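Serine--tRNA ligase, cytoplasmic (Candida albicans, PDB 3QO8) catalyses the two-step attachment of serine to tRNA(Ser), activating serine with ATP to Ser-AMP and transferring it to the acceptor end of the tRNA. Local coordinates at residues 113-118 with 348-353; 125-130 with 333-338. One frame throughout, in Å; residues are numbered along the deposited sequence.

Both contacts join the chain that follows the long helix 74-107 of the N-terminal domain to the mainly antiparallel sheet of the class II catalytic core, and neither involves the second subunit of the homodimer. Contact 1 is the smaller and more buried: a turn docks on the bulged start of strand 350-358, mostly through one backbone bond and one lysine. Contact 2 is larger and partly buried, with strand 126-131 added to the sheet beside strand 334-338 by a run of backbone bonds. Strands 334-338 and 350-358 are sheet neighbours, so the contacts meet directly: Asp353 O lies 2.9 Å from Val337 N, and the Tyr352 ring packs on Val336 and Gly338.

Contact 1: residues 113-118 with 348-353; sequences HESVVD and AAKKYD
His113 and Ala349 join a type I beta turn, residues 113-116, to the classic beta bulge in which Ala349 and Lys350 both face Asn372 of strand 363-372. The backbone hydrogen bond between them is nearly straight: His113 N donates to Ala349 O over 2.9 Å, with 172° at the hydrogen. The turn itself is closed by Val116 N bonding to His113 O.

A second polar link is made by side chains. Lys350 has CG anti to the backbone N (chi1 -177°) and stays extended as far as CE, then bends at chi4 (66°), and its NZ donates to Ser115 OG at 2.8 Å. The same hydroxyl lies in the plane of the His113 ring at its edge and hydrogen-bonds ND1 at 2.8 Å, so that Ser115 bridges the imidazole and the ammonium group. NZ stays 4.8 Å from ND1; its positive charge would probably disfavour protonation of the ring.

Van der Waals packing completes the contact. The side chains of Val116 and Lys350 run past each other in opposite directions, while Trp313 of helix 312-329 meets the His113 ring and touches Ala349 and Lys350. The contact thus ties the chain leaving the tRNA-binding arm to the catalytic sheet. On the valine, CG2 does the touching, 4.0 Å from Lys350 CG and 3.7 Å from Ala349 O.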
loop_
_atom_site.group_PDB
_atom_site.type_symbol
_atom_site.label_atom_id
_atom_site.label_comp_id
_atom_site.label_asym_id
_atom_site.label_seq_id
_atom_site.Cartn_x
_atom_site.Cartn_y
_atom_site.Cartn_z
ATOM N N HIS A 113 -2.953 27.645 -20.087
ATOM C CA HIS A 113 -4.127 28.069 -20.821
ATOM C C HIS A 113 -4.376 29.561 -20.600
ATOM O O HIS A 113 -4.226 30.076 -19.489
ATOM C CB HIS A 113 -5.332 27.240 -20.388
ATOM C CG HIS A 113 -6.533 27.419 -21.260
ATOM N ND1 HIS A 113 -7.615 28.185 -20.885
ATOM C CD2 HIS A 113 -6.819 26.939 -22.493
ATOM C CE1 HIS A 113 -8.523 28.160 -21.844
ATOM N NE2 HIS A 113 -8.066 27.411 -22.829
ATOM N N GLU A 114 -4.733 30.252 -21.675
ATOM C CA GLU A 114 -4.932 31.704 -21.632
ATOM C C GLU A 114 -5.926 32.186 -20.585
ATOM O O GLU A 114 -5.892 33.348 -20.181
ATOM C CB GLU A 114 -5.353 32.217 -23.010
ATOM C CG GLU A 114 -4.226 32.218 -24.024
ATOM C CD GLU A 114 -3.132 33.212 -23.674
ATOM O OE1 GLU A 114 -3.333 34.012 -22.733
ATOM O OE2 GLU A 114 -2.071 33.196 -24.342
ATOM N N SER A 115 -6.815 31.310 -20.146
ATOM C CA SER A 115 -7.827 31.713 -19.181
ATOM C C SER A 115 -7.311 31.703 -17.742
ATOM O O SER A 115 -8.000 32.171 -16.848
ATOM C CB SER A 115 -9.059 30.822 -19.287
ATOM O OG SER A 115 -8.796 29.542 -18.736
ATOM N N VAL A 116 -6.115 31.164 -17.519
ATOM C CA VAL A 116 -5.551 31.069 -16.173
ATOM C C VAL A 116 -4.965 32.405 -15.700
ATOM O O VAL A 116 -4.247 33.065 -16.444
ATOM C CB VAL A 116 -4.463 29.963 -16.090
ATOM C CG1 VAL A 116 -3.789 29.952 -14.716
ATOM C CG2 VAL A 116 -5.072 28.576 -16.389
ATOM N N VAL A 117 -5.283 32.798 -14.467
ATOM C CA VAL A 117 -4.730 34.019 -13.880
ATOM C C VAL A 117 -3.212 33.938 -13.775
ATOM O O VAL A 117 -2.674 32.967 -13.256
ATOM C CB VAL A 117 -5.315 34.293 -12.476
ATOM C CG1 VAL A 117 -4.563 35.443 -11.787
ATOM C CG2 VAL A 117 -6.793 34.610 -12.579
ATOM N N ASP A 118 -2.529 34.963 -14.268
ATOM C CA ASP A 118 -1.077 35.009 -14.217
ATOM C C ASP A 118 -0.587 35.581 -12.884
ATOM O O ASP A 118 -0.603 36.791 -12.681
ATOM C CB ASP A 118 -0.548 35.842 -15.386
ATOM C CG ASP A 118 0.948 36.077 -15.307
ATOM O OD1 ASP A 118 1.607 35.487 -14.423
ATOM O OD2 ASP A 118 1.471 36.837 -16.143
ATOM N N ALA A 348 -0.075 20.313 -15.985
ATOM C CA ALA A 348 -1.374 20.972 -16.050
ATOM C C ALA A 348 -1.349 22.235 -16.901
ATOM O O ALA A 348 -0.526 23.120 -16.674
ATOM C CB ALA A 348 -1.869 21.302 -14.638
ATOM N N ALA A 349 -2.253 22.311 -17.880
ATOM C CA ALA A 349 -2.473 23.545 -18.623
ATOM C C ALA A 349 -3.488 24.419 -17.881
ATOM O O ALA A 349 -3.488 25.634 -18.035
ATOM C CB ALA A 349 -2.961 23.255 -20.042
ATOM N N LYS A 350 -4.338 23.787 -17.074
ATOM C CA LYS A 350 -5.353 24.492 -16.288
ATOM C C LYS A 350 -5.748 23.612 -15.119
ATOM O O LYS A 350 -5.874 22.393 -15.285
ATOM C CB LYS A 350 -6.588 24.767 -17.150
ATOM C CG LYS A 350 -7.690 25.572 -16.456
ATOM C CD LYS A 350 -8.878 25.776 -17.381
ATOM C CE LYS A 350 -9.971 26.616 -16.720
ATOM N NZ LYS A 350 -9.565 28.035 -16.451
ATOM N N LYS A 351 -5.964 24.212 -13.950
ATOM C CA LYS A 351 -6.383 23.448 -12.781
ATOM C C LYS A 351 -7.434 24.179 -11.940
ATOM O O LYS A 351 -7.312 25.377 -11.687
ATOM C CB LYS A 351 -5.171 23.122 -11.914
ATOM C CG LYS A 351 -5.484 22.261 -10.705
ATOM C CD LYS A 351 -4.204 21.740 -10.101
ATOM C CE LYS A 351 -3.846 22.511 -8.860
ATOM N NZ LYS A 351 -2.497 22.138 -8.377
ATOM N N TYR A 352 -8.468 23.450 -11.526
ATOM C CA TYR A 352 -9.463 23.949 -10.573
ATOM C C TYR A 352 -9.342 23.128 -9.319
ATOM O O TYR A 352 -9.223 21.907 -9.396
ATOM C CB TYR A 352 -10.890 23.745 -11.084
ATOM C CG TYR A 352 -11.441 24.795 -12.027
ATOM C CD1 TYR A 352 -10.654 25.832 -12.506
ATOM C CD2 TYR A 352 -12.769 24.739 -12.436
ATOM C CE1 TYR A 352 -11.178 26.773 -13.373
ATOM C CE2 TYR A 352 -13.293 25.667 -13.297
ATOM C CZ TYR A 352 -12.502 26.682 -13.762
ATOM O OH TYR A 352 -13.055 27.602 -14.619
ATOM N N ASP A 353 -9.411 23.774 -8.161
ATOM C CA ASP A 353 -9.512 23.029 -6.917
ATOM C C ASP A 353 -10.917 23.224 -6.353
ATOM O O ASP A 353 -11.511 24.305 -6.478
ATOM C CB ASP A 353 -8.484 23.515 -5.887
ATOM C CG ASP A 353 -7.076 22.998 -6.158
ATOM O OD1 ASP A 353 -6.840 22.361 -7.213
ATOM O OD2 ASP A 353 -6.195 23.252 -5.310
#

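Contact 2: residues 125-130 with 333-338; sequences NELVRT and PYRVVG
Backbone torsions of Val128 (phi -82°, psi -52°) depart from extended values and create a classic beta bulge, in which Val128 and Arg129 together face Val336 of the antiparallel strand 334-338. Val336 O consequently accepts two donors: Val128 N at 2.8 Å, lying in the carbonyl plane, and Arg129 N at a longer 3.3 Å, tilted from it. Val336 N returns a bond to Arg129 O. Before the bulge, Glu126 and Gly338 form a hydrogen-bonded pair through reciprocal backbone bonds, and Leu127 and Val337 a non-hydrogen-bonded one; beyond it the register has shifted by one residue.

The side chains divide between the two faces of the sheet. On the face of Leu127, Thr130, Arg335 and Val337, Leu127 and Arg335 cross at about a right angle, with Leu127 CD1 3.9 Å from Arg335 CD. The arginine chain extends from CG to NE, and its guanidinium forms a salt bridge with Glu355 on strand 350-358.

On the face of Glu126, Arg129 and Val336, the valine side chain is buried under helix 312-329, against Ile320 and Glu324. Arg129 reaches the same helix through a salt bridge to Glu324, and Val128 CG1 sits over one face of its guanidinium, 3.5 Å from the plane and nearer the rim than the centre. Strand 126-131 is thereby bound to both the sheet and the helix packed on it in the class II core.

Directed toward the partner strand by the bulge, Val128 brings CB to 3.2 Å from Val336 O, while its CG2 lies 3.6 Å from Gly338 N.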
loop_
_atom_site.group_PDB
_atom_site.type_symbol
_atom_site.label_atom_id
_atom_site.label_comp_id
_atom_site.label_asym_id
_atom_site.label_seq_id
_atom_site.Cartn_x
_atom_site.Cartn_y
_atom_site.Cartn_z
ATOM N N ASN A 125 -6.060 33.415 -6.853
ATOM C CA ASN A 125 -6.886 32.338 -7.385
ATOM C C ASN A 125 -8.233 32.900 -7.786
ATOM O O ASN A 125 -8.797 33.723 -7.074
ATOM C CB ASN A 125 -7.120 31.246 -6.338
ATOM C CG ASN A 125 -5.900 30.373 -6.106
ATOM O OD1 ASN A 125 -4.922 30.436 -6.850
ATOM N ND2 ASN A 125 -5.964 29.539 -5.069
ATOM N N GLU A 126 -8.742 32.457 -8.926
ATOM C CA GLU A 126 -10.052 32.878 -9.394
ATOM C C GLU A 126 -11.134 32.208 -8.557
ATOM O O GLU A 126 -11.088 31.001 -8.317
ATOM C CB GLU A 126 -10.217 32.506 -10.869
ATOM C CG GLU A 126 -11.625 32.677 -11.400
ATOM C CD GLU A 126 -11.766 32.182 -12.826
ATOM O OE1 GLU A 126 -10.753 31.697 -13.383
ATOM O OE2 GLU A 126 -12.887 32.275 -13.382
ATOM N N LEU A 127 -12.103 32.984 -8.092
ATOM C CA LEU A 127 -13.230 32.402 -7.377
ATOM C C LEU A 127 -14.273 32.044 -8.412
ATOM O O LEU A 127 -14.971 32.912 -8.928
ATOM C CB LEU A 127 -13.804 33.364 -6.328
ATOM C CG LEU A 127 -15.029 32.823 -5.577
ATOM C CD1 LEU A 127 -14.700 31.533 -4.798
ATOM C CD2 LEU A 127 -15.641 33.870 -4.646
ATOM N N VAL A 128 -14.340 30.760 -8.746
ATOM C CA VAL A 128 -15.162 30.290 -9.859
ATOM C C VAL A 128 -16.627 30.127 -9.457
ATOM O O VAL A 128 -17.519 30.662 -10.106
ATOM C CB VAL A 128 -14.617 28.957 -10.442
ATOM C CG1 VAL A 128 -15.546 28.411 -11.518
ATOM C CG2 VAL A 128 -13.215 29.160 -10.995
ATOM N N ARG A 129 -16.866 29.401 -8.373
ATOM C CA ARG A 129 -18.224 29.119 -7.929
ATOM C C ARG A 129 -18.215 28.875 -6.439
ATOM O O ARG A 129 -17.205 28.446 -5.878
ATOM C CB ARG A 129 -18.773 27.867 -8.628
ATOM C CG ARG A 129 -19.357 28.108 -10.003
ATOM C CD ARG A 129 -19.959 26.829 -10.594
ATOM N NE ARG A 129 -18.959 25.788 -10.822
ATOM C CZ ARG A 129 -18.175 25.734 -11.894
ATOM N NH1 ARG A 129 -18.265 26.670 -12.832
ATOM N NH2 ARG A 129 -17.298 24.750 -12.030
ATOM N N THR A 130 -19.348 29.138 -5.801
ATOM C CA THR A 130 -19.531 28.804 -4.397
ATOM C C THR A 130 -20.828 28.017 -4.270
ATOM O O THR A 130 -21.754 28.214 -5.050
ATOM C CB THR A 130 -19.605 30.073 -3.514
ATOM O OG1 THR A 130 -18.430 30.866 -3.713
ATOM C CG2 THR A 130 -19.685 29.694 -2.055
ATOM N N PRO A 333 -20.513 22.291 2.162
ATOM C CA PRO A 333 -20.347 23.581 1.474
ATOM C C PRO A 333 -18.962 23.631 0.858
ATOM O O PRO A 333 -18.040 23.077 1.447
ATOM C CB PRO A 333 -20.430 24.624 2.610
ATOM C CG PRO A 333 -20.901 23.888 3.823
ATOM C CD PRO A 333 -20.521 22.439 3.630
ATOM N N TYR A 334 -18.804 24.276 -0.295
ATOM C CA TYR A 334 -17.488 24.346 -0.919
ATOM C C TYR A 334 -17.375 25.564 -1.812
ATOM O O TYR A 334 -18.362 26.243 -2.071
ATOM C CB TYR A 334 -17.198 23.072 -1.740
ATOM C CG TYR A 334 -18.175 22.877 -2.884
ATOM C CD1 TYR A 334 -18.016 23.560 -4.082
ATOM C CD2 TYR A 334 -19.266 22.020 -2.755
ATOM C CE1 TYR A 334 -18.937 23.404 -5.133
ATOM C CE2 TYR A 334 -20.184 21.852 -3.797
ATOM C CZ TYR A 334 -20.016 22.557 -4.973
ATOM O OH TYR A 334 -20.917 22.397 -5.994
ATOM N N ARG A 335 -16.161 25.838 -2.272
ATOM C CA ARG A 335 -15.956 26.761 -3.373
ATOM C C ARG A 335 -15.038 26.104 -4.394
ATOM O O ARG A 335 -14.230 25.248 -4.043
ATOM C CB ARG A 335 -15.336 28.074 -2.886
ATOM C CG ARG A 335 -13.979 27.920 -2.212
ATOM C CD ARG A 335 -13.388 29.298 -1.836
ATOM N NE ARG A 335 -12.013 29.186 -1.347
ATOM C CZ ARG A 335 -11.374 30.132 -0.656
ATOM N NH1 ARG A 335 -11.980 31.274 -0.365
ATOM N NH2 ARG A 335 -10.121 29.938 -0.257
ATOM N N VAL A 336 -15.182 26.495 -5.652
ATOM C CA VAL A 336 -14.271 26.062 -6.718
ATOM C C VAL A 336 -13.394 27.246 -7.113
ATOM O O VAL A 336 -13.900 28.356 -7.375
ATOM C CB VAL A 336 -15.057 25.570 -7.938
ATOM C CG1 VAL A 336 -14.104 25.170 -9.081
ATOM C CG2 VAL A 336 -15.942 24.383 -7.549
ATOM N N VAL A 337 -12.086 27.025 -7.141
ATOM C CA VAL A 337 -11.144 28.098 -7.441
ATOM C C VAL A 337 -10.223 27.760 -8.598
ATOM O O VAL A 337 -9.751 26.630 -8.723
ATOM C CB VAL A 337 -10.297 28.487 -6.195
ATOM C CG1 VAL A 337 -11.207 28.979 -5.067
ATOM C CG2 VAL A 337 -9.462 27.312 -5.713
ATOM N N GLY A 338 -9.961 28.753 -9.439
ATOM C CA GLY A 338 -9.043 28.602 -10.549
ATOM C C GLY A 338 -7.636 28.916 -10.084
ATOM O O GLY A 338 -7.313 30.062 -9.781
#